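Side-chain contacts in DNA protection during starvation protein (Agrobacterium tumefaciens, PDB 1O9R), which oxidises and stores iron inside a hollow dodecameric shell, so that DNA is shielded from hydroxyl radicals without being bound: residues D108-I111 with E112-E116; A142-R145 with D146-S150; L154-H157 with V158-K161. All coordinates share one frame; numbering follows the deposited sequence.

All three contacts are local, each joining neighbouring turns of a helix or its end in the ferritin-like four-helix bundle. Interaction 1, on helix 103-130, is the most buried: apolar and aromatic groups face the other helices, and an arginine folds back onto its own backbone. Interactions 2 and 3 share helix 134-156 and are only partly buried. Interaction 2 is rich in charges that reach a second subunit; interaction 3 lies where the helix runs into the C-terminal tail and is held by a turn, a glutamine and water. Interaction 1 touches both: Tyr-114 meets Ser-150 and Leu-154, while Ile-111 packs on Leu-154, Glu-155 and Val-158.

Interaction 1: D108-I111 with E112-E116; sequences DALI and ERYGE
Leu-110 and Tyr-114 sit one turn apart on helix 103-130 and lie side by side, both pointing into the four-helix bundle. CD2 of Leu-110 comes to 4.1 Å from CE2 of Tyr-114. Beneath them Tyr-114 N donates to Leu-110 O at 2.7 Å, a nearly straight bond, and that oxygen also lies at the edge of the phenol ring, near its plane. The next helical bond, Gly-115 N to Ile-111 O at 2.9 Å, belongs to Ile-111, whose CG1 branch stands beside its own backbone N and heads toward helix 134-156. Glu-112 occupies the exposed flank: its N bonds Asp-108 O at 3.1 Å, its CG rests 3.5 Å from the same oxygen, and beyond CG the chain runs extended to the carboxylate. Between these residues Arg-113 closes a loop of its own. Its chain is extended from CG to NE, then chi4 of 78° swings NH1 back to Ala-109 O at 2.9 Å. The oxygen lies in the guanidinium plane, whereas NH1 approaches well off the C=O direction, at a C=O...N angle of 112°. Arg-113 N reaches Ala-109 O from the opposite face of the carbonyl, so one oxygen is gripped twice by one residue. The other guanidinium nitrogens serve the preceding loop, NE bonding Lys-94 O and NH2 more weakly Ala-95 O. On the inner side, Leu-110 packs on Val-35 and Ala-39 of helix 12-42 and on Leu-55 of helix 48-75, its side chain about 7 Å from that of the iron ligand His-40. The Tyr-114 hydroxyl bonds Thr-36 OG1 and its ring meets Phe-58, while Ile-111 fills the seam with helix 134-156 through Leu-154 and Glu-155.

Interaction 2: A142-R145 with D146-S150; sequences AASR and DLDKS
Ser-144 and Asp-148 face each other one turn apart on helix 134-156 and are bridged by water. This water lies 2.7 Å from Ser-144 OG and donates to Asp-148 OD2 at 2.8 Å. With chi1 at 179°, Ser-144 OG stands opposite its own N and faces along the helix toward the carboxylate; the direct gap from OG to Asp-148 OD1 is 4.1 Å, so the link is made through the water. The same hydroxyl is also hydrogen-bonded to Thr-135 OG1 of the second subunit. Among the backbone bonds, Leu-147 N to Ala-143 O and Asp-148 N to Ser-144 O are short, both at 2.8 Å, whereas Asp-146 N to Ala-142 O is weak. Ser-150 adds a side-chain bond: its OG donates to Asp-146 O at 2.9 Å, from the face of the carbonyl opposite to that used by its N, and this buried hydroxyl is thereby satisfied by the helix itself. Apolar contact is slight. Leu-147 lays CG 3.5 Å from Ala-143 O, and its CD1 just reaches the methyl of Ala-143. The charged groups mostly turn to others. Arg-145 bends at chi3, 61°, and its NE stays 6.3 Å from Asp-146 OD2; NH1 pairs instead with Asp-138 of the second subunit, while Asp-146 OD1 takes His-65 NE2. Asp-148 OD1 is held by two arginines, Arg-122 and Arg-72 of the second subunit, which would probably favour its ionised form. Lys-149 runs fully extended to Glu-71, an iron ligand of the second subunit. The helix thus has one side toward helix 103-130, where Leu-147 meets Ala-118 and Ile-121, another toward helix 48-75, where Ser-150 meets Phe-58 and Gln-61, and its charged side at the subunit interface.

Interaction 3: L154-H157 with V158-K161; sequences LEAH and VQEK
Glu-155 O receives Val-158 N at 2.9 Å, closing a type I turn through Ala-156 and His-157 as helix 134-156 gives way to the tail of the ferritin-like fold. The donor stands well above the carbonyl plane, and Gln-159 N adds a weak bond to the same oxygen. A water joins the two side chains, donating to Glu-155 OE2 at 2.7 Å and accepting from Gln-159 NE2 at 3.2 Å. Both ends also grip the N-terminal tail of the second subunit: Glu-155 bonds Thr-6 OG1 and Lys-7 N, and Gln-159 NE2 bonds Lys-5 O there. His-157 looks to the third subunit instead, its ring edge-to-face with Phe-48 while ND1 bonds Phe-153 O within its own chain. The packing is close. Gln-159, with CG beside its own N (chi1 -74°), runs its extended chain back along Glu-155, CG lying 3.1 Å from Glu-155 O. Its amide lies beside the helix end, NE2 3.8 Å from Glu-155 CB and OE1 3.3 Å from Ala-156 CA. Val-158 adds its CG2 methyl, 3.4 Å from Glu-155 O.

Interaction 1: D108-I111 with E112-E116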
ATOM      1  N   ASP A 108      22.223  16.514 -25.573  1.00 14.86           N
ATOM      2  CA  ASP A 108      23.553  17.163 -25.430  1.00 15.37           C
ATOM      3  C   ASP A 108      23.490  18.354 -24.508  1.00 14.54           C
ATOM      4  O   ASP A 108      24.443  18.569 -23.742  1.00 14.90           O
ATOM      5  CB  ASP A 108      23.967  17.636 -26.863  1.00 16.93           C
ATOM      6  CG  ASP A 108      24.448  16.512 -27.739  1.00 19.57           C
ATOM      7  OD1 ASP A 108      24.376  16.733 -28.993  1.00 21.25           O
ATOM      8  OD2 ASP A 108      24.911  15.453 -27.276  1.00 22.39           O
ATOM      9  N   ALA A 109      22.424  19.147 -24.519  1.00 13.98           N
ATOM     10  CA  ALA A 109      22.266  20.313 -23.670  1.00 16.16           C
ATOM     11  C   ALA A 109      22.161  19.917 -22.167  1.00 15.19           C
ATOM     12  O   ALA A 109      22.744  20.552 -21.285  1.00 15.37           O
ATOM     13  CB  ALA A 109      21.087  21.181 -24.136  1.00 16.53           C
ATOM     14  N   LEU A 110      21.424  18.816 -21.977  1.00 15.11           N
ATOM     15  CA  LEU A 110      21.301  18.303 -20.605  1.00 15.04           C
ATOM     16  C   LEU A 110      22.633  17.737 -20.114  1.00 15.03           C
ATOM     17  O   LEU A 110      22.988  17.951 -18.952  1.00 15.39           O
ATOM     18  CB  LEU A 110      20.228  17.186 -20.587  1.00 15.46           C
ATOM     19  CG  LEU A 110      18.795  17.679 -20.754  1.00 14.93           C
ATOM     20  CD1 LEU A 110      17.910  16.511 -21.134  1.00 16.89           C
ATOM     21  CD2 LEU A 110      18.308  18.379 -19.480  1.00 18.80           C
ATOM     22  N   ILE A 111      23.335  17.011 -20.962  1.00 13.79           N
ATOM     23  CA  ILE A 111      24.635  16.426 -20.552  1.00 13.26           C
ATOM     24  C   ILE A 111      25.604  17.528 -20.130  1.00 13.42           C
ATOM     25  O   ILE A 111      26.300  17.422 -19.143  1.00 14.36           O
ATOM     26  CB  ILE A 111      25.216  15.579 -21.673  1.00 13.66           C
ATOM     27  CG1 ILE A 111      24.410  14.261 -21.790  1.00 15.54           C
ATOM     28  CG2 ILE A 111      26.713  15.269 -21.459  1.00 15.53           C
ATOM     29  CD1 ILE A 111      24.576  13.526 -23.109  1.00 17.48           C
ATOM     30  N   GLU A 112      25.598  18.676 -20.875  1.00 14.06           N
ATOM     31  CA  GLU A 112      26.518  19.731 -20.460  1.00 16.48           C
ATOM     32  C   GLU A 112      26.195  20.246 -19.058  1.00 14.22           C
ATOM     33  O   GLU A 112      27.110  20.490 -18.269  1.00 15.61           O
ATOM     34  CB  GLU A 112      26.514  20.894 -21.470  1.00 17.45           C
ATOM     35  CG  GLU A 112      27.154  20.560 -22.809  1.00 24.86           C
ATOM     36  CD  GLU A 112      27.290  21.781 -23.723  1.00 27.50           C
ATOM     37  OE1 GLU A 112      26.881  22.927 -23.373  1.00 30.21           O
ATOM     38  OE2 GLU A 112      27.853  21.526 -24.818  1.00 32.68           O
ATOM     39  N   ARG A 113      24.902  20.429 -18.796  1.00 14.30           N
ATOM     40  CA  ARG A 113      24.498  21.064 -17.512  1.00 13.66           C
ATOM     41  C   ARG A 113      24.610  20.055 -16.391  1.00 14.15           C
ATOM     42  O   ARG A 113      24.966  20.437 -15.276  1.00 13.98           O
ATOM     43  CB  ARG A 113      23.135  21.762 -17.695  1.00 14.44           C
ATOM     44  CG  ARG A 113      23.312  22.982 -18.640  1.00 16.05           C
ATOM     45  CD  ARG A 113      21.944  23.457 -19.142  1.00 16.03           C
ATOM     46  NE  ARG A 113      22.131  24.643 -20.018  1.00 16.09           N
ATOM     47  CZ  ARG A 113      22.536  24.544 -21.281  1.00 16.63           C
ATOM     48  NH1 ARG A 113      22.826  23.428 -21.889  1.00 17.48           N
ATOM     49  NH2 ARG A 113      22.711  25.689 -22.028  1.00 18.29           N
ATOM     50  N   TYR A 114      24.122  18.844 -16.626  1.00 13.88           N
ATOM     51  CA  TYR A 114      24.271  17.819 -15.603  1.00 14.36           C
ATOM     52  C   TYR A 114      25.734  17.560 -15.279  1.00 14.81           C
ATOM     53  O   TYR A 114      26.092  17.365 -14.110  1.00 13.76           O
ATOM     54  CB  TYR A 114      23.611  16.467 -16.051  1.00 14.52           C
ATOM     55  CG  TYR A 114      22.144  16.412 -15.626  1.00 14.33           C
ATOM     56  CD1 TYR A 114      21.798  15.555 -14.572  1.00 15.65           C
ATOM     57  CD2 TYR A 114      21.186  17.116 -16.301  1.00 15.14           C
ATOM     58  CE1 TYR A 114      20.421  15.511 -14.219  1.00 15.88           C
ATOM     59  CE2 TYR A 114      19.851  17.105 -15.937  1.00 14.58           C
ATOM     60  CZ  TYR A 114      19.525  16.273 -14.885  1.00 15.31           C
ATOM     61  OH  TYR A 114      18.186  16.246 -14.465  1.00 15.25           O
ATOM     62  N   GLY A 115      26.635  17.573 -16.291  1.00 14.44           N
ATOM     63  CA  GLY A 115      28.060  17.417 -16.034  1.00 13.05           C
ATOM     64  C   GLY A 115      28.608  18.540 -15.142  1.00 14.60           C
ATOM     65  O   GLY A 115      29.332  18.294 -14.183  1.00 15.93           O
ATOM     66  N   GLU A 116      28.175  19.776 -15.483  1.00 14.99           N
ATOM     67  CA  GLU A 116      28.662  20.897 -14.647  1.00 16.02           C
ATOM     68  C   GLU A 116      28.196  20.802 -13.206  1.00 16.00           C
ATOM     69  O   GLU A 116      28.974  20.971 -12.241  1.00 16.19           O
ATOM     70  CB  GLU A 116      28.240  22.241 -15.281  1.00 17.27           C
ATOM     71  CG  GLU A 116      29.039  22.423 -16.576  1.00 23.67           C
ATOM     72  CD  GLU A 116      28.508  23.515 -17.449  1.00 28.92           C
ATOM     73  OE1 GLU A 116      29.176  23.893 -18.446  1.00 32.36           O
ATOM     74  OE2 GLU A 116      27.396  23.998 -17.160  1.00 30.71           O
TER

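Interaction 2: A142-R145 with D146-S150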
ATOM      1  N   ALA A 142      25.719  12.229  -1.071  1.00 13.22           N
ATOM      2  CA  ALA A 142      24.458  11.570  -1.541  1.00 13.96           C
ATOM      3  C   ALA A 142      24.012  12.214  -2.841  1.00 14.39           C
ATOM      4  O   ALA A 142      23.557  11.496  -3.750  1.00 14.59           O
ATOM      5  CB  ALA A 142      23.395  11.713  -0.444  1.00 15.42           C
ATOM      6  N   ALA A 143      24.122  13.542  -2.934  1.00 12.46           N
ATOM      7  CA  ALA A 143      23.721  14.219  -4.174  1.00 12.84           C
ATOM      8  C   ALA A 143      24.586  13.776  -5.322  1.00 12.56           C
ATOM      9  O   ALA A 143      24.171  13.586  -6.471  1.00 13.60           O
ATOM     10  CB  ALA A 143      23.730  15.753  -4.007  1.00 13.43           C
ATOM     11  N   SER A 144      25.920  13.650  -5.090  1.00 13.17           N
ATOM     12  CA  SER A 144      26.862  13.248  -6.104  1.00 14.12           C
ATOM     13  C   SER A 144      26.532  11.872  -6.650  1.00 15.45           C
ATOM     14  O   SER A 144      26.643  11.648  -7.855  1.00 14.32           O
ATOM     15  CB  SER A 144      28.274  13.191  -5.416  1.00 13.36           C
ATOM     16  OG  SER A 144      29.261  12.776  -6.331  1.00 14.85           O
ATOM     17  N   ARG A 145      26.177  10.932  -5.747  1.00 13.49           N
ATOM     18  CA  ARG A 145      25.852   9.608  -6.266  1.00 13.42           C
ATOM     19  C   ARG A 145      24.689   9.660  -7.249  1.00 14.65           C
ATOM     20  O   ARG A 145      24.730   9.068  -8.347  1.00 13.82           O
ATOM     21  CB  ARG A 145      25.382   8.744  -5.075  1.00 14.11           C
ATOM     22  CG  ARG A 145      26.638   8.220  -4.396  1.00 15.42           C
ATOM     23  CD  ARG A 145      26.396   7.322  -3.235  1.00 16.30           C
ATOM     24  NE  ARG A 145      25.643   6.121  -3.688  1.00 16.13           N
ATOM     25  CZ  ARG A 145      25.263   5.245  -2.761  1.00 14.81           C
ATOM     26  NH1 ARG A 145      25.572   5.299  -1.486  1.00 15.62           N
ATOM     27  NH2 ARG A 145      24.518   4.213  -3.236  1.00 14.90           N
ATOM     28  N   ASP A 146      23.650  10.464  -6.954  1.00 13.94           N
ATOM     29  CA  ASP A 146      22.513  10.527  -7.923  1.00 14.28           C
ATOM     30  C   ASP A 146      22.920  11.376  -9.128  1.00 13.12           C
ATOM     31  O   ASP A 146      22.459  11.051 -10.234  1.00 13.49           O
ATOM     32  CB  ASP A 146      21.295  11.135  -7.216  1.00 14.38           C
ATOM     33  CG  ASP A 146      20.576  10.110  -6.320  1.00 17.53           C
ATOM     34  OD1 ASP A 146      19.835  10.618  -5.420  1.00 17.93           O
ATOM     35  OD2 ASP A 146      20.797   8.907  -6.510  1.00 19.23           O
ATOM     36  N   LEU A 147      23.697  12.460  -8.984  1.00 12.61           N
ATOM     37  CA  LEU A 147      24.071  13.252 -10.190  1.00 12.05           C
ATOM     38  C   LEU A 147      24.929  12.405 -11.080  1.00 12.61           C
ATOM     39  O   LEU A 147      24.774  12.531 -12.326  1.00 13.67           O
ATOM     40  CB  LEU A 147      24.806  14.526  -9.756  1.00 13.65           C
ATOM     41  CG  LEU A 147      23.813  15.617  -9.301  1.00 16.37           C
ATOM     42  CD1 LEU A 147      24.502  16.562  -8.322  1.00 17.67           C
ATOM     43  CD2 LEU A 147      23.273  16.295 -10.575  1.00 18.70           C
ATOM     44  N   ASP A 148      25.907  11.675 -10.554  1.00 13.03           N
ATOM     45  CA  ASP A 148      26.775  10.890 -11.432  1.00 12.59           C
ATOM     46  C   ASP A 148      26.019   9.795 -12.130  1.00 12.20           C
ATOM     47  O   ASP A 148      26.353   9.474 -13.275  1.00 14.02           O
ATOM     48  CB  ASP A 148      27.970  10.305 -10.621  1.00 12.81           C
ATOM     49  CG  ASP A 148      29.063  11.324 -10.374  1.00 13.34           C
ATOM     50  OD1 ASP A 148      30.086  10.840  -9.792  1.00 14.74           O
ATOM     51  OD2 ASP A 148      28.974  12.507 -10.700  1.00 13.36           O
ATOM     52  N   LYS A 149      25.046   9.186 -11.433  1.00 12.77           N
ATOM     53  CA  LYS A 149      24.244   8.147 -12.141  1.00 12.54           C
ATOM     54  C   LYS A 149      23.343   8.814 -13.187  1.00 12.26           C
ATOM     55  O   LYS A 149      23.221   8.178 -14.252  1.00 14.20           O
ATOM     56  CB  LYS A 149      23.440   7.374 -11.061  1.00 13.87           C
ATOM     57  CG  LYS A 149      22.534   6.332 -11.674  1.00 15.61           C
ATOM     58  CD  LYS A 149      21.917   5.422 -10.594  1.00 17.88           C
ATOM     59  CE  LYS A 149      20.943   4.464 -11.296  1.00 19.62           C
ATOM     60  NZ  LYS A 149      20.566   3.380 -10.318  1.00 25.08           N
ATOM     61  N   SER A 150      22.754   9.937 -12.864  1.00 12.44           N
ATOM     62  CA  SER A 150      21.894  10.596 -13.874  1.00 12.73           C
ATOM     63  C   SER A 150      22.695  11.036 -15.095  1.00 15.25           C
ATOM     64  O   SER A 150      22.275  10.887 -16.246  1.00 14.23           O
ATOM     65  CB  SER A 150      21.159  11.772 -13.265  1.00 14.75           C
ATOM     66  OG  SER A 150      20.372  11.401 -12.146  1.00 16.92           O
TER
HETATM   67  O   HOH W   1      28.809  14.256  -8.543  1.00 14.56           O

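Interaction 3: L154-H157 with V158-K161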
ATOM      1  N   LEU A 154      22.127   9.813 -19.012  1.00 13.37           N
ATOM      2  CA  LEU A 154      22.056  10.693 -20.184  1.00 15.07           C
ATOM      3  C   LEU A 154      23.100  10.344 -21.240  1.00 15.29           C
ATOM      4  O   LEU A 154      22.796  10.146 -22.425  1.00 14.40           O
ATOM      5  CB  LEU A 154      22.216  12.161 -19.772  1.00 13.13           C
ATOM      6  CG  LEU A 154      21.068  12.703 -18.890  1.00 14.23           C
ATOM      7  CD1 LEU A 154      21.477  14.029 -18.274  1.00 17.21           C
ATOM      8  CD2 LEU A 154      19.797  12.872 -19.769  1.00 17.48           C
ATOM      9  N   GLU A 155      24.349  10.217 -20.768  1.00 14.82           N
ATOM     10  CA  GLU A 155      25.447   9.972 -21.728  1.00 14.43           C
ATOM     11  C   GLU A 155      25.315   8.602 -22.370  1.00 14.23           C
ATOM     12  O   GLU A 155      25.696   8.454 -23.595  1.00 15.31           O
ATOM     13  CB  GLU A 155      26.790  10.061 -20.969  1.00 14.75           C
ATOM     14  CG  GLU A 155      27.125  11.493 -20.616  1.00 17.31           C
ATOM     15  CD  GLU A 155      28.443  11.633 -19.858  1.00 16.52           C
ATOM     16  OE1 GLU A 155      29.067  12.708 -20.085  1.00 16.29           O
ATOM     17  OE2 GLU A 155      28.848  10.734 -19.103  1.00 17.64           O
ATOM     18  N   ALA A 156      24.760   7.612 -21.696  1.00 14.09           N
ATOM     19  CA  ALA A 156      24.609   6.305 -22.273  1.00 14.72           C
ATOM     20  C   ALA A 156      23.618   6.266 -23.452  1.00 17.32           C
ATOM     21  O   ALA A 156      23.720   5.337 -24.255  1.00 17.34           O
ATOM     22  CB  ALA A 156      24.201   5.241 -21.262  1.00 13.60           C
ATOM     23  N   HIS A 157      22.841   7.313 -23.622  1.00 15.77           N
ATOM     24  CA  HIS A 157      21.953   7.393 -24.785  1.00 15.52           C
ATOM     25  C   HIS A 157      22.720   7.909 -26.002  1.00 17.76           C
ATOM     26  O   HIS A 157      22.189   7.692 -27.103  1.00 18.40           O
ATOM     27  CB  HIS A 157      20.804   8.374 -24.515  1.00 16.31           C
ATOM     28  CG  HIS A 157      19.701   7.852 -23.653  1.00 15.70           C
ATOM     29  ND1 HIS A 157      19.705   7.894 -22.264  1.00 13.57           N
ATOM     30  CD2 HIS A 157      18.528   7.251 -24.010  1.00 16.57           C
ATOM     31  CE1 HIS A 157      18.592   7.302 -21.828  1.00 15.57           C
ATOM     32  NE2 HIS A 157      17.844   6.916 -22.856  1.00 16.36           N
ATOM     33  N   VAL A 158      23.887   8.499 -25.838  1.00 16.06           N
ATOM     34  CA  VAL A 158      24.565   9.097 -27.005  1.00 15.65           C
ATOM     35  C   VAL A 158      25.943   8.467 -27.183  1.00 17.88           C
ATOM     36  O   VAL A 158      26.491   8.652 -28.290  1.00 19.17           O
ATOM     37  CB  VAL A 158      24.732  10.622 -26.893  1.00 17.68           C
ATOM     38  CG1 VAL A 158      23.380  11.316 -26.670  1.00 20.46           C
ATOM     39  CG2 VAL A 158      25.685  11.082 -25.767  1.00 17.68           C
ATOM     40  N   GLN A 159      26.418   7.648 -26.245  1.00 16.84           N
ATOM     41  CA  GLN A 159      27.759   7.070 -26.392  1.00 16.28           C
ATOM     42  C   GLN A 159      27.827   6.039 -27.515  1.00 18.12           C
ATOM     43  O   GLN A 159      28.935   5.840 -28.034  1.00 19.61           O
ATOM     44  CB  GLN A 159      28.263   6.459 -25.078  1.00 17.69           C
ATOM     45  CG  GLN A 159      28.658   7.557 -24.087  1.00 18.28           C
ATOM     46  CD  GLN A 159      28.680   7.072 -22.664  1.00 18.38           C
ATOM     47  OE1 GLN A 159      27.895   6.188 -22.316  1.00 19.34           O
ATOM     48  NE2 GLN A 159      29.567   7.625 -21.852  1.00 18.74           N
ATOM     49  N   GLU A 160      26.706   5.426 -27.840  1.00 16.15           N
ATOM     50  CA  GLU A 160      26.644   4.574 -29.043  1.00 16.99           C
ATOM     51  C   GLU A 160      25.390   5.028 -29.774  1.00 17.25           C
ATOM     52  O   GLU A 160      24.456   5.670 -29.238  1.00 17.74           O
ATOM     53  CB  GLU A 160      26.633   3.081 -28.753  1.00 17.61           C
ATOM     54  CG  GLU A 160      27.822   2.494 -28.109  1.00 19.32           C
ATOM     55  CD  GLU A 160      29.005   2.282 -29.032  1.00 22.60           C
ATOM     56  OE1 GLU A 160      28.903   2.491 -30.246  1.00 22.21           O
ATOM     57  OE2 GLU A 160      30.045   1.950 -28.485  1.00 25.40           O
ATOM     58  N   LYS A 161      25.321   4.768 -31.099  1.00 17.48           N
ATOM     59  CA  LYS A 161      24.234   5.231 -31.936  1.00 16.92           C
ATOM     60  C   LYS A 161      23.311   4.098 -32.379  1.00 18.21           C
ATOM     61  O   LYS A 161      22.370   4.256 -33.159  1.00 18.20           O
ATOM     62  CB  LYS A 161      24.867   5.810 -33.241  1.00 18.53           C
ATOM     63  CG  LYS A 161      25.815   6.975 -32.838  1.00 20.39           C
ATOM     64  CD  LYS A 161      26.221   7.772 -34.087  1.00 23.95           C
ATOM     65  CE  LYS A 161      27.249   8.832 -33.750  1.00 27.63           C
ATOM     66  NZ  LYS A 161      26.651   9.920 -32.922  1.00 28.96           N
TER
HETATM   67  O   HOH W   2      28.830   8.068 -18.813  1.00 24.87           O